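Local coordinates for cephalosporin acylase (Bacillus halodurans, PDB 2NLZ), which probably acts as an Ntn-type amide hydrolase of the gamma-glutamyltranspeptidase family and is named a cephalosporin acylase, although its function is not established, at residues 56-60 with 204-208; 62-66 with 358-362; 28-34 with 532-536; 370-376 with 421-425; 119-125 with 243-249. The protein carries 1 engineered substitution. One frame throughout, in Å; residues are numbered along the deposited sequence.

Contact 1 (56-60 with 204-208); sequences TALTV and HADTL
With CG anti to the carbonyl carbon (chi1 -78°), Leu-208 sends CD1 across to Val-60, whose CG2 is likewise anti to its own carbonyl carbon; Val-60 CG2 and Leu-208 CD1 meet at 3.9 Å. The setting is an antiparallel helix pair, helix 47-61 beside helix 202-212; the axes of the two short segments approach to 11.3 Å, with their directions 157° apart. At that separation the side chains do the bridging, and no direct hydrogen bond joins the two segments. His-204 reaches over from one turn before Leu-208, and Val-60 CG2 lies 4.1 Å from its CD2, oblique to the ring. Thr-59 CG2 fills the corner between this imidazole and Leu-208 CD1. Trp-126 of helix 122-133 packs against Thr-56, Thr-59 and Leu-208, while helix 143-151 lines another flank of the pair. The imidazole is held on one side through ND1, bonded to Ser-201 OG. Thr-59 O lies in the last turn of its helix, where Pro-63, four residues on, has no N-H to offer it. A water in the plane of the His-204 ring, at its edge, is hydrogen-bonded to NE2 at 2.9 Å and donates to Thr-59 O at 3.1 Å.

Contact 2 (62-66 with 358-362); sequences EPTSN and TVYLA
Ser-65 and Thr-358 are joined by a backbone hydrogen bond, Thr-358 N to Ser-65 O at 3.0 Å, where a type I turn spanning Glu-62 to Ser-65 meets the start of strand 359-365. Val-359 fits between Glu-62 of the turn and Asn-66 just after it. Its CG1 lies 3.9 Å from Glu-62 CD, and its CG2 is 3.6 Å from Asn-66 CG, that side chain crossing it at about a right angle. Glu-62 gets there by running extended, with CG anti to its backbone N (chi1 -163°). A water donates to Glu-62 OE1 at 3.0 Å and to Thr-358 O at 2.9 Å, a second link between the segments. The carboxylate is further held in place by a salt bridge from OE1 to Arg-511 and by a hydrogen bond between OE2 and Ser-29 OG. Residues 354-357, just before Thr-358, are not modelled. A threonine just ahead of a central strand, next to a disordered or cleaved stretch, is consistent with the maturation site of Ntn hydrolases, where the new N-terminal residue is the nucleophile.

Contact 3 (28-34 with 532-536); sequences TSQPLAA and TDGQV
Thr-28 and Gln-535 exchange two backbone hydrogen bonds, Thr-28 N to Gln-535 O at 3.1 Å and Gln-535 N to Thr-28 O at 3.0 Å. Both are fairly straight, with N-H...O angles of 158° and 164°. The two residues thus form an antiparallel hydrogen-bonded pair, their side chains on the same face of the sheet. Thr-28 OG1 turns to another strand and bonds Tyr-360 O, and Ser-29 OG bonds Glu-62 OE2. Just before Gln-535, Gly-534 runs against the turn that leaves strand 24-28: its CA is 3.8 Å from Ser-29 C, and its N is 4.1 Å from Pro-31 CG. Its backbone angles suit glycine, because a side chain here would be jammed against the carbonyl O of the residue before. The side chain of Gln-535 lies over the first turn of helix 31-42. CG anti to the backbone N and an extended chain beyond it carry OE1 alongside that turn, 3.9 Å from Ala-34 CB, while CB rests 4.1 Å from Pro-31 CA. The far end of the contact is tied down by Asp-533, which bonds Thr-156 in its own chain and Asn-17 of the second subunit; Gln-535 also packs on Val-536 of that subunit. Gln-30 stands at the N-cap position and its O accepts Ala-34 N at 3.1 Å. The arrangement is a strand-to-helix turn bordered by an antiparallel strand from near the C-terminus, at the subunit interface.

Contact 4 (370-376 with 421-425); sequences MVSFIQS and IIPGF
Ser-372 makes the polar link to Gly-424: with OG anti to its backbone N (chi1 -172°), the hydroxyl donates to Gly-424 O at 2.9 Å. It approaches at a C=O...O angle of 126° and tilted 29° from the carbonyl plane. The same OG is bonded to Tyr-360 OH, so this buried hydroxyl has one partner across the contact and one on the adjacent strand 359-365. The remaining contacts are apolar, made by alternate residues of strand 370-376. Ile-374 crosses Pro-423 at about a right angle, its CG2 3.7 Å from Pro-423 CD, and slides past Ile-421 in the opposite direction. Ile-421 also reaches Ser-376, with CG1 3.7 Å from Ser-376 CB. The two segments run nearly antiparallel, and they face each other through side chains as in the centre of the Ntn alpha-beta-beta-alpha sandwich. Val-371 and Phe-373 point instead to helix 47-61, and Ile-422 turns to helix 444-457, the helices that cover the outer sides. The aromatic contact is at the other end. Met-370 CB sits at the edge of the Phe-425 ring, in its plane and 3.8 Å from CZ, and the bent chain brings Met-370 CE round to 3.7 Å from Phe-425 CZ, oblique to the ring.

Contact 5 (119-125 with 243-249); sequences VPGAPGA and DLACYRP
Tyr-247 overlaps the backbone of Gly-121, whose CA lies oblique to the ring. CG stands anti to the backbone N (chi1 165°), and this sends the ring inward to the start of helix 122-133. There the hydroxyl donates a weak hydrogen bond to Gly-121 O, 2.7 Å from OH. That carbonyl also accepts Ala-125 N at 3.0 Å, so it is shared between the first turn of the helix and the tyrosine. Gly-124 brings its CA to the ring edge, near the plane and 4.2 Å from Tyr-247 CE2. From within its own segment, Pro-249 N lies above one ring face, offset toward the rim; the CG of this proline rests 3.4 Å from Gly-124 O. At the other end the contact is aliphatic. Val-119 CG1 meets Leu-244 CD2 at 3.8 Å and also touches Asp-243 CB, the valine and aspartate crossing at about a right angle. Pro-120 CD touches the same Leu-244 methyl. The carboxylate of Asp-243 turns elsewhere and bonds Met-93 N. Tyr-220 of helix 217-221 secures the loop from another side: its OH is bonded to Pro-120 O and Gly-124 N, and its ring meets that of Tyr-247 with planes at about 35°. The contact thus fastens the entry to helix 122-133 onto the loop between helix 241-245 and strand 250-259. Its chemistry suggests that much of the contact rests on apolar packing, with the tyrosine hydroxyl adding one weak hydrogen bond to a carbonyl that the helix also uses.

In the fold
Contacts 2, 3 and 4 each have a segment on the adjoining strands 24-28, 359-365 and 370-376, and contact 4 reaches from there to strand 424-428. Contact 2 lies between the others, its centre about 10 Å from that of contact 3 and about 11 Å from that of contact 4. Contact 1 sits in the helical layer, centres about 12 Å apart from contact 2, and touches contacts 2 and 3 through Leu-58. Contact 5 is more remote, its centre about 27 Å from that of contact 3, and touches contact 4 where Ala-122 meets Gln-375. Along the chain, contact 3 spans all the others, and contact 5 falls between the segments of contact 2. Helix 47-61 thus ties the helical layer to the strands around Thr-358, the presumed maturation site.

Contact 1 (56-60 with 204-208)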
# COMPACT_ATOMS: atom_id res chain seq x y z
N THR D 56 -30.91 -5.83 -23.52
CA THR D 56 -30.84 -6.09 -24.96
C THR D 56 -29.61 -5.44 -25.57
O THR D 56 -29.02 -5.97 -26.51
CB THR D 56 -32.10 -5.62 -25.71
OG1 THR D 56 -32.40 -4.26 -25.35
CG2 THR D 56 -33.28 -6.50 -25.37
N ALA D 57 -29.23 -4.27 -25.04
CA ALA D 57 -28.01 -3.59 -25.45
C ALA D 57 -26.78 -4.45 -25.18
O ALA D 57 -25.92 -4.59 -26.05
CB ALA D 57 -27.87 -2.24 -24.77
N LEU D 58 -26.74 -5.04 -23.98
CA LEU D 58 -25.64 -5.92 -23.53
C LEU D 58 -25.48 -7.15 -24.40
O LEU D 58 -24.38 -7.71 -24.53
CB LEU D 58 -25.86 -6.35 -22.07
CG LEU D 58 -25.64 -5.29 -20.99
CD1 LEU D 58 -26.30 -5.67 -19.67
CD2 LEU D 58 -24.16 -5.00 -20.79
N THR D 59 -26.59 -7.57 -24.99
CA THR D 59 -26.64 -8.69 -25.92
C THR D 59 -25.75 -8.45 -27.14
O THR D 59 -25.21 -9.39 -27.72
CB THR D 59 -28.09 -8.97 -26.30
OG1 THR D 59 -28.49 -10.22 -25.74
CG2 THR D 59 -28.29 -9.01 -27.81
N VAL D 60 -25.56 -7.18 -27.47
CA VAL D 60 -24.74 -6.79 -28.59
C VAL D 60 -23.38 -6.29 -28.11
O VAL D 60 -22.37 -6.56 -28.76
CB VAL D 60 -25.41 -5.68 -29.41
CG1 VAL D 60 -24.48 -5.18 -30.51
CG2 VAL D 60 -26.77 -6.16 -29.98
N HIS D 204 -27.68 -9.73 -35.47
CA HIS D 204 -28.18 -9.25 -34.19
C HIS D 204 -29.25 -8.18 -34.34
O HIS D 204 -30.27 -8.23 -33.66
CB HIS D 204 -27.04 -8.70 -33.33
CG HIS D 204 -26.28 -9.75 -32.59
ND1 HIS D 204 -25.40 -10.61 -33.21
CD2 HIS D 204 -26.24 -10.05 -31.27
CE1 HIS D 204 -24.86 -11.41 -32.31
NE2 HIS D 204 -25.36 -11.09 -31.12
N ALA D 205 -29.02 -7.24 -35.26
CA ALA D 205 -29.99 -6.20 -35.56
C ALA D 205 -31.33 -6.76 -36.06
O ALA D 205 -32.39 -6.38 -35.54
CB ALA D 205 -29.42 -5.24 -36.57
N ASP D 206 -31.27 -7.65 -37.06
CA ASP D 206 -32.45 -8.25 -37.68
C ASP D 206 -33.33 -8.98 -36.67
O ASP D 206 -34.55 -8.78 -36.62
CB ASP D 206 -32.04 -9.23 -38.79
CG ASP D 206 -31.46 -8.52 -40.01
OD1 ASP D 206 -31.70 -7.31 -40.17
OD2 ASP D 206 -30.75 -9.18 -40.79
N THR D 207 -32.69 -9.81 -35.86
CA THR D 207 -33.43 -10.62 -34.90
C THR D 207 -33.99 -9.78 -33.74
O THR D 207 -35.10 -10.04 -33.28
CB THR D 207 -32.61 -11.84 -34.42
OG1 THR D 207 -33.34 -12.54 -33.41
CG2 THR D 207 -31.32 -11.42 -33.85
N LEU D 208 -33.24 -8.77 -33.31
CA LEU D 208 -33.76 -7.88 -32.27
C LEU D 208 -34.95 -7.10 -32.78
O LEU D 208 -35.93 -6.94 -32.07
CB LEU D 208 -32.68 -6.93 -31.75
CG LEU D 208 -31.69 -7.55 -30.76
CD1 LEU D 208 -30.57 -6.57 -30.49
CD2 LEU D 208 -32.35 -8.00 -29.46
O HOH W 1 -24.45 -12.28 -28.63

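Contact 2 (62-66 with 358-362)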
# COMPACT_ATOMS: atom_id res chain seq x y z
N GLU D 62 -21.67 -6.76 -25.11
CA GLU D 62 -20.79 -7.68 -24.39
C GLU D 62 -21.10 -9.15 -24.72
O GLU D 62 -21.60 -9.88 -23.87
CB GLU D 62 -20.90 -7.43 -22.88
CG GLU D 62 -19.78 -8.02 -22.07
CD GLU D 62 -19.88 -7.68 -20.59
OE1 GLU D 62 -19.70 -8.59 -19.76
OE2 GLU D 62 -20.13 -6.50 -20.26
N PRO D 63 -20.79 -9.59 -25.96
CA PRO D 63 -21.17 -10.93 -26.42
C PRO D 63 -20.39 -12.05 -25.74
O PRO D 63 -20.71 -13.22 -25.90
CB PRO D 63 -20.84 -10.90 -27.92
CG PRO D 63 -20.56 -9.46 -28.23
CD PRO D 63 -20.04 -8.87 -26.99
N THR D 64 -19.38 -11.68 -24.98
CA THR D 64 -18.56 -12.64 -24.28
C THR D 64 -19.24 -13.14 -23.02
O THR D 64 -18.76 -14.08 -22.42
CB THR D 64 -17.20 -12.03 -23.90
OG1 THR D 64 -17.40 -10.85 -23.13
CG2 THR D 64 -16.39 -11.70 -25.14
N SER D 65 -20.35 -12.52 -22.63
CA SER D 65 -21.00 -12.84 -21.36
C SER D 65 -22.50 -13.08 -21.50
O SER D 65 -23.23 -13.17 -20.52
CB SER D 65 -20.78 -11.70 -20.36
OG SER D 65 -19.42 -11.59 -20.01
N ASN D 66 -22.95 -13.22 -22.74
CA ASN D 66 -24.32 -12.91 -23.03
C ASN D 66 -24.73 -13.37 -24.40
O ASN D 66 -23.89 -13.74 -25.20
CB ASN D 66 -24.44 -11.40 -22.99
CG ASN D 66 -25.76 -10.97 -22.57
OD1 ASN D 66 -26.15 -9.84 -22.79
ND2 ASN D 66 -26.50 -11.87 -21.94
N THR D 358 -21.89 -13.78 -17.92
CA THR D 358 -23.07 -13.22 -17.27
C THR D 358 -23.02 -11.69 -17.29
O THR D 358 -21.95 -11.10 -17.20
CB THR D 358 -23.19 -13.73 -15.81
OG1 THR D 358 -23.10 -15.16 -15.79
CG2 THR D 358 -24.51 -13.31 -15.19
N VAL D 359 -24.17 -11.05 -17.44
CA VAL D 359 -24.24 -9.59 -17.30
C VAL D 359 -25.21 -9.20 -16.20
O VAL D 359 -26.36 -9.66 -16.18
CB VAL D 359 -24.57 -8.85 -18.64
CG1 VAL D 359 -23.40 -8.91 -19.59
CG2 VAL D 359 -25.81 -9.41 -19.31
N TYR D 360 -24.76 -8.38 -15.27
CA TYR D 360 -25.65 -7.83 -14.25
C TYR D 360 -25.89 -6.35 -14.48
O TYR D 360 -25.07 -5.65 -15.08
CB TYR D 360 -25.18 -8.12 -12.81
CG TYR D 360 -26.14 -7.54 -11.80
CD1 TYR D 360 -27.38 -8.12 -11.61
CD2 TYR D 360 -25.84 -6.37 -11.10
CE1 TYR D 360 -28.30 -7.57 -10.73
CE2 TYR D 360 -26.75 -5.82 -10.22
CZ TYR D 360 -27.98 -6.42 -10.04
OH TYR D 360 -28.90 -5.89 -9.17
N LEU D 361 -27.03 -5.88 -13.99
CA LEU D 361 -27.61 -4.62 -14.40
C LEU D 361 -28.52 -4.17 -13.27
O LEU D 361 -29.22 -5.00 -12.66
CB LEU D 361 -28.40 -4.89 -15.68
CG LEU D 361 -29.38 -4.02 -16.45
CD1 LEU D 361 -29.76 -4.85 -17.63
CD2 LEU D 361 -30.61 -3.65 -15.64
N ALA D 362 -28.53 -2.87 -12.97
CA ALA D 362 -29.47 -2.35 -11.99
C ALA D 362 -30.00 -1.01 -12.43
O ALA D 362 -29.24 -0.15 -12.87
CB ALA D 362 -28.84 -2.25 -10.62
O HOH W 2 -20.32 -8.72 -16.84

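Contact 3 (28-34 with 532-536)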
# COMPACT_ATOMS: atom_id res chain seq x y z
N THR D 28 -24.45 -0.72 -14.90
CA THR D 28 -24.12 -1.95 -15.59
C THR D 28 -22.66 -1.99 -16.08
O THR D 28 -21.92 -1.01 -15.95
CB THR D 28 -25.08 -2.22 -16.77
OG1 THR D 28 -24.88 -3.55 -17.27
CG2 THR D 28 -24.87 -1.17 -17.89
N SER D 29 -22.29 -3.14 -16.65
CA SER D 29 -20.93 -3.43 -17.03
C SER D 29 -20.52 -2.92 -18.41
O SER D 29 -19.41 -3.20 -18.85
CB SER D 29 -20.72 -4.94 -16.98
OG SER D 29 -21.55 -5.58 -17.92
N GLN D 30 -21.38 -2.19 -19.09
CA GLN D 30 -20.98 -1.62 -20.38
C GLN D 30 -21.54 -0.22 -20.51
O GLN D 30 -22.75 -0.06 -20.50
CB GLN D 30 -21.49 -2.50 -21.52
CG GLN D 30 -20.54 -2.59 -22.69
CD GLN D 30 -19.21 -3.23 -22.33
OE1 GLN D 30 -18.15 -2.76 -22.74
NE2 GLN D 30 -19.26 -4.32 -21.56
N PRO D 31 -20.66 0.80 -20.62
CA PRO D 31 -21.08 2.21 -20.50
C PRO D 31 -22.15 2.62 -21.51
O PRO D 31 -23.09 3.34 -21.15
CB PRO D 31 -19.78 2.99 -20.74
CG PRO D 31 -18.69 2.02 -20.43
CD PRO D 31 -19.22 0.68 -20.88
N LEU D 32 -22.02 2.13 -22.75
CA LEU D 32 -23.04 2.33 -23.78
C LEU D 32 -24.35 1.60 -23.48
O LEU D 32 -25.40 1.99 -23.99
CB LEU D 32 -22.51 1.91 -25.15
CG LEU D 32 -21.26 2.63 -25.68
CD1 LEU D 32 -20.72 1.86 -26.86
CD2 LEU D 32 -21.54 4.08 -26.07
N ALA D 33 -24.30 0.53 -22.69
CA ALA D 33 -25.52 -0.15 -22.27
C ALA D 33 -26.26 0.70 -21.24
O ALA D 33 -27.47 0.88 -21.33
CB ALA D 33 -25.22 -1.55 -21.71
N ALA D 34 -25.51 1.23 -20.28
CA ALA D 34 -26.06 2.20 -19.34
C ALA D 34 -26.68 3.39 -20.09
O ALA D 34 -27.76 3.88 -19.74
CB ALA D 34 -24.98 2.68 -18.36
N THR D 532 -13.70 -3.66 -13.91
CA THR D 532 -14.06 -3.76 -15.32
C THR D 532 -14.47 -2.40 -15.90
O THR D 532 -14.47 -1.39 -15.18
CB THR D 532 -15.18 -4.82 -15.51
OG1 THR D 532 -15.33 -5.13 -16.90
CG2 THR D 532 -16.50 -4.34 -14.95
N ASP D 533 -14.77 -2.37 -17.20
CA ASP D 533 -15.39 -1.22 -17.86
C ASP D 533 -16.81 -1.21 -17.38
O ASP D 533 -17.40 -2.26 -17.20
CB ASP D 533 -15.44 -1.40 -19.38
CG ASP D 533 -14.09 -1.71 -19.99
OD1 ASP D 533 -13.17 -0.88 -19.87
OD2 ASP D 533 -13.99 -2.77 -20.64
N GLY D 534 -17.38 -0.04 -17.18
CA GLY D 534 -18.76 0.03 -16.69
C GLY D 534 -19.09 1.39 -16.12
O GLY D 534 -18.23 2.28 -16.03
N GLN D 535 -20.34 1.56 -15.71
CA GLN D 535 -20.78 2.88 -15.35
C GLN D 535 -22.00 2.83 -14.48
O GLN D 535 -22.87 1.97 -14.68
CB GLN D 535 -21.11 3.65 -16.62
CG GLN D 535 -20.98 5.14 -16.51
CD GLN D 535 -21.30 5.83 -17.82
OE1 GLN D 535 -22.34 5.60 -18.42
NE2 GLN D 535 -20.39 6.69 -18.27
N VAL D 536 -22.06 3.73 -13.49
CA VAL D 536 -23.33 4.14 -12.90
C VAL D 536 -23.61 5.51 -13.48
O VAL D 536 -22.77 6.41 -13.39
CB VAL D 536 -23.28 4.35 -11.38
CG1 VAL D 536 -24.65 4.10 -10.80
CG2 VAL D 536 -22.29 3.48 -10.72

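Contact 4 (370-376 with 421-425)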
# COMPACT_ATOMS: atom_id res chain seq x y z
N MET D 370 -37.73 0.09 -9.31
CA MET D 370 -36.35 -0.40 -9.19
C MET D 370 -36.26 -1.82 -9.72
O MET D 370 -37.17 -2.63 -9.47
CB MET D 370 -35.89 -0.38 -7.73
CG MET D 370 -35.89 1.00 -7.10
SD MET D 370 -34.64 1.29 -5.84
CE MET D 370 -35.49 0.60 -4.44
N VAL D 371 -35.18 -2.13 -10.45
CA VAL D 371 -35.00 -3.51 -10.93
C VAL D 371 -33.58 -4.07 -10.82
O VAL D 371 -32.60 -3.39 -11.10
CB VAL D 371 -35.63 -3.78 -12.35
CG1 VAL D 371 -35.81 -2.49 -13.13
CG2 VAL D 371 -34.85 -4.83 -13.16
N SER D 372 -33.52 -5.31 -10.36
CA SER D 372 -32.33 -6.15 -10.40
C SER D 372 -32.50 -7.12 -11.57
O SER D 372 -33.38 -7.97 -11.53
CB SER D 372 -32.24 -6.93 -9.10
OG SER D 372 -31.02 -7.64 -8.97
N PHE D 373 -31.67 -6.98 -12.60
CA PHE D 373 -31.78 -7.80 -13.80
C PHE D 373 -30.48 -8.47 -14.11
O PHE D 373 -29.43 -7.84 -14.03
CB PHE D 373 -32.18 -6.96 -15.02
CG PHE D 373 -32.58 -7.78 -16.22
CD1 PHE D 373 -33.91 -8.13 -16.42
CD2 PHE D 373 -31.62 -8.20 -17.14
CE1 PHE D 373 -34.28 -8.90 -17.53
CE2 PHE D 373 -31.98 -8.97 -18.25
CZ PHE D 373 -33.31 -9.31 -18.45
N ILE D 374 -30.55 -9.73 -14.52
CA ILE D 374 -29.36 -10.48 -14.85
C ILE D 374 -29.66 -11.51 -15.96
O ILE D 374 -30.72 -12.14 -15.95
CB ILE D 374 -28.80 -11.12 -13.56
CG1 ILE D 374 -27.44 -11.76 -13.78
CG2 ILE D 374 -29.79 -12.07 -12.97
CD1 ILE D 374 -26.66 -11.91 -12.50
N GLN D 375 -28.76 -11.64 -16.93
CA GLN D 375 -28.90 -12.68 -17.97
C GLN D 375 -27.56 -13.27 -18.39
O GLN D 375 -26.55 -12.60 -18.31
CB GLN D 375 -29.70 -12.19 -19.20
CG GLN D 375 -29.01 -11.16 -20.05
CD GLN D 375 -29.87 -10.62 -21.16
OE1 GLN D 375 -31.09 -10.53 -21.03
NE2 GLN D 375 -29.24 -10.22 -22.25
N SER D 376 -27.58 -14.53 -18.84
CA SER D 376 -26.34 -15.22 -19.21
C SER D 376 -26.53 -16.36 -20.22
O SER D 376 -27.59 -16.98 -20.29
CB SER D 376 -25.66 -15.75 -17.95
OG SER D 376 -24.58 -16.62 -18.23
N ILE D 421 -27.12 -17.71 -12.19
CA ILE D 421 -27.59 -16.36 -12.30
C ILE D 421 -28.55 -16.00 -11.16
O ILE D 421 -29.62 -16.61 -11.02
CB ILE D 421 -28.36 -16.23 -13.59
CG1 ILE D 421 -27.42 -16.03 -14.76
CG2 ILE D 421 -29.31 -15.06 -13.58
CD1 ILE D 421 -28.26 -15.85 -16.00
N ILE D 422 -28.19 -15.01 -10.36
CA ILE D 422 -29.04 -14.58 -9.25
C ILE D 422 -29.09 -13.06 -9.04
O ILE D 422 -28.10 -12.43 -8.68
CB ILE D 422 -28.67 -15.32 -7.90
CG1 ILE D 422 -27.23 -15.04 -7.45
CG2 ILE D 422 -28.92 -16.84 -8.02
CD1 ILE D 422 -26.94 -15.45 -6.01
N PRO D 423 -30.27 -12.46 -9.29
CA PRO D 423 -30.44 -11.05 -9.02
C PRO D 423 -30.92 -10.86 -7.59
O PRO D 423 -31.79 -11.60 -7.11
CB PRO D 423 -31.54 -10.65 -10.00
CG PRO D 423 -32.37 -11.90 -10.19
CD PRO D 423 -31.49 -13.09 -9.82
N GLY D 424 -30.36 -9.87 -6.91
CA GLY D 424 -30.70 -9.68 -5.51
C GLY D 424 -31.46 -8.39 -5.29
O GLY D 424 -31.33 -7.45 -6.07
N PHE D 425 -32.24 -8.35 -4.22
CA PHE D 425 -32.87 -7.11 -3.79
C PHE D 425 -32.83 -6.94 -2.28
O PHE D 425 -33.01 -7.90 -1.54
CB PHE D 425 -34.32 -7.04 -4.27
CG PHE D 425 -34.81 -5.64 -4.51
CD1 PHE D 425 -34.77 -5.09 -5.78
CD2 PHE D 425 -35.32 -4.87 -3.46
CE1 PHE D 425 -35.23 -3.80 -6.01
CE2 PHE D 425 -35.77 -3.57 -3.68
CZ PHE D 425 -35.73 -3.04 -4.96

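Contact 5 (119-125 with 243-249)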
# COMPACT_ATOMS: atom_id res chain seq x y z
N VAL D 119 -33.89 -24.18 -23.65
CA VAL D 119 -34.60 -23.08 -24.31
C VAL D 119 -34.18 -21.73 -23.73
O VAL D 119 -34.20 -21.54 -22.51
CB VAL D 119 -36.17 -23.23 -24.40
CG1 VAL D 119 -36.53 -24.48 -25.17
CG2 VAL D 119 -36.84 -23.27 -23.05
N PRO D 120 -33.72 -20.81 -24.60
CA PRO D 120 -33.38 -19.46 -24.21
C PRO D 120 -34.60 -18.71 -23.70
O PRO D 120 -35.52 -18.45 -24.47
CB PRO D 120 -32.91 -18.82 -25.52
CG PRO D 120 -32.53 -19.95 -26.38
CD PRO D 120 -33.47 -21.04 -26.03
N GLY D 121 -34.61 -18.38 -22.41
CA GLY D 121 -35.75 -17.69 -21.81
C GLY D 121 -35.77 -16.17 -21.81
O GLY D 121 -36.80 -15.55 -21.53
N ALA D 122 -34.63 -15.56 -22.12
CA ALA D 122 -34.46 -14.10 -22.01
C ALA D 122 -35.35 -13.26 -22.92
O ALA D 122 -35.97 -12.31 -22.43
CB ALA D 122 -32.98 -13.69 -22.15
N PRO D 123 -35.43 -13.58 -24.23
CA PRO D 123 -36.32 -12.75 -25.05
C PRO D 123 -37.77 -12.71 -24.54
O PRO D 123 -38.39 -11.65 -24.57
CB PRO D 123 -36.23 -13.40 -26.43
CG PRO D 123 -34.93 -14.09 -26.43
CD PRO D 123 -34.76 -14.61 -25.04
N GLY D 124 -38.28 -13.84 -24.06
CA GLY D 124 -39.62 -13.89 -23.48
C GLY D 124 -39.72 -13.08 -22.21
O GLY D 124 -40.73 -12.40 -21.96
N ALA D 125 -38.67 -13.15 -21.40
CA ALA D 125 -38.58 -12.34 -20.18
C ALA D 125 -38.59 -10.85 -20.49
O ALA D 125 -39.18 -10.08 -19.74
CB ALA D 125 -37.35 -12.72 -19.39
N ASP D 243 -40.61 -27.10 -28.14
CA ASP D 243 -39.93 -26.76 -26.90
C ASP D 243 -39.98 -25.26 -26.67
O ASP D 243 -40.30 -24.80 -25.58
CB ASP D 243 -38.48 -27.23 -26.95
CG ASP D 243 -38.33 -28.70 -26.62
OD1 ASP D 243 -39.02 -29.17 -25.69
OD2 ASP D 243 -37.51 -29.37 -27.29
N LEU D 244 -39.68 -24.51 -27.72
CA LEU D 244 -39.75 -23.06 -27.70
C LEU D 244 -41.19 -22.57 -27.58
O LEU D 244 -41.48 -21.67 -26.80
CB LEU D 244 -39.10 -22.47 -28.96
CG LEU D 244 -37.64 -22.81 -29.28
CD1 LEU D 244 -37.23 -22.40 -30.69
CD2 LEU D 244 -36.70 -22.19 -28.24
N ALA D 245 -42.09 -23.20 -28.34
CA ALA D 245 -43.49 -22.80 -28.43
C ALA D 245 -44.23 -22.71 -27.09
O ALA D 245 -45.00 -21.78 -26.88
CB ALA D 245 -44.25 -23.72 -29.37
N CYS D 246 -43.99 -23.66 -26.19
CA CYS D 246 -44.66 -23.59 -24.90
C CYS D 246 -43.76 -23.11 -23.76
O CYS D 246 -44.04 -23.40 -22.59
CB CYS D 246 -45.43 -24.88 -24.55
SG CYS D 246 -44.55 -26.43 -24.69
N TYR D 247 -42.72 -22.37 -24.09
CA TYR D 247 -42.02 -21.63 -23.05
C TYR D 247 -42.80 -20.38 -22.68
O TYR D 247 -43.20 -19.60 -23.54
CB TYR D 247 -40.60 -21.24 -23.47
CG TYR D 247 -40.00 -20.17 -22.57
CD1 TYR D 247 -39.59 -20.47 -21.27
CD2 TYR D 247 -39.89 -18.86 -22.99
CE1 TYR D 247 -39.06 -19.49 -20.44
CE2 TYR D 247 -39.36 -17.88 -22.18
CZ TYR D 247 -38.96 -18.19 -20.91
OH TYR D 247 -38.45 -17.20 -20.11
N ARG D 248 -43.12 -20.17 -21.42
CA ARG D 248 -43.31 -18.82 -20.97
C ARG D 248 -42.53 -18.46 -19.74
O ARG D 248 -42.24 -19.29 -18.90
CB ARG D 248 -44.79 -18.43 -20.81
CG ARG D 248 -45.81 -19.47 -21.16
CD ARG D 248 -46.80 -19.10 -22.28
NE ARG D 248 -46.57 -17.80 -22.88
CZ ARG D 248 -47.11 -17.37 -24.01
NH1 ARG D 248 -47.93 -18.14 -24.71
NH2 ARG D 248 -46.83 -16.16 -24.46
N PRO D 249 -42.15 -17.22 -19.65
CA PRO D 249 -41.54 -16.71 -18.43
C PRO D 249 -42.54 -16.86 -17.29
O PRO D 249 -43.74 -16.66 -17.49
CB PRO D 249 -41.25 -15.24 -18.74
CG PRO D 249 -41.92 -14.93 -20.00
CD PRO D 249 -42.21 -16.20 -20.72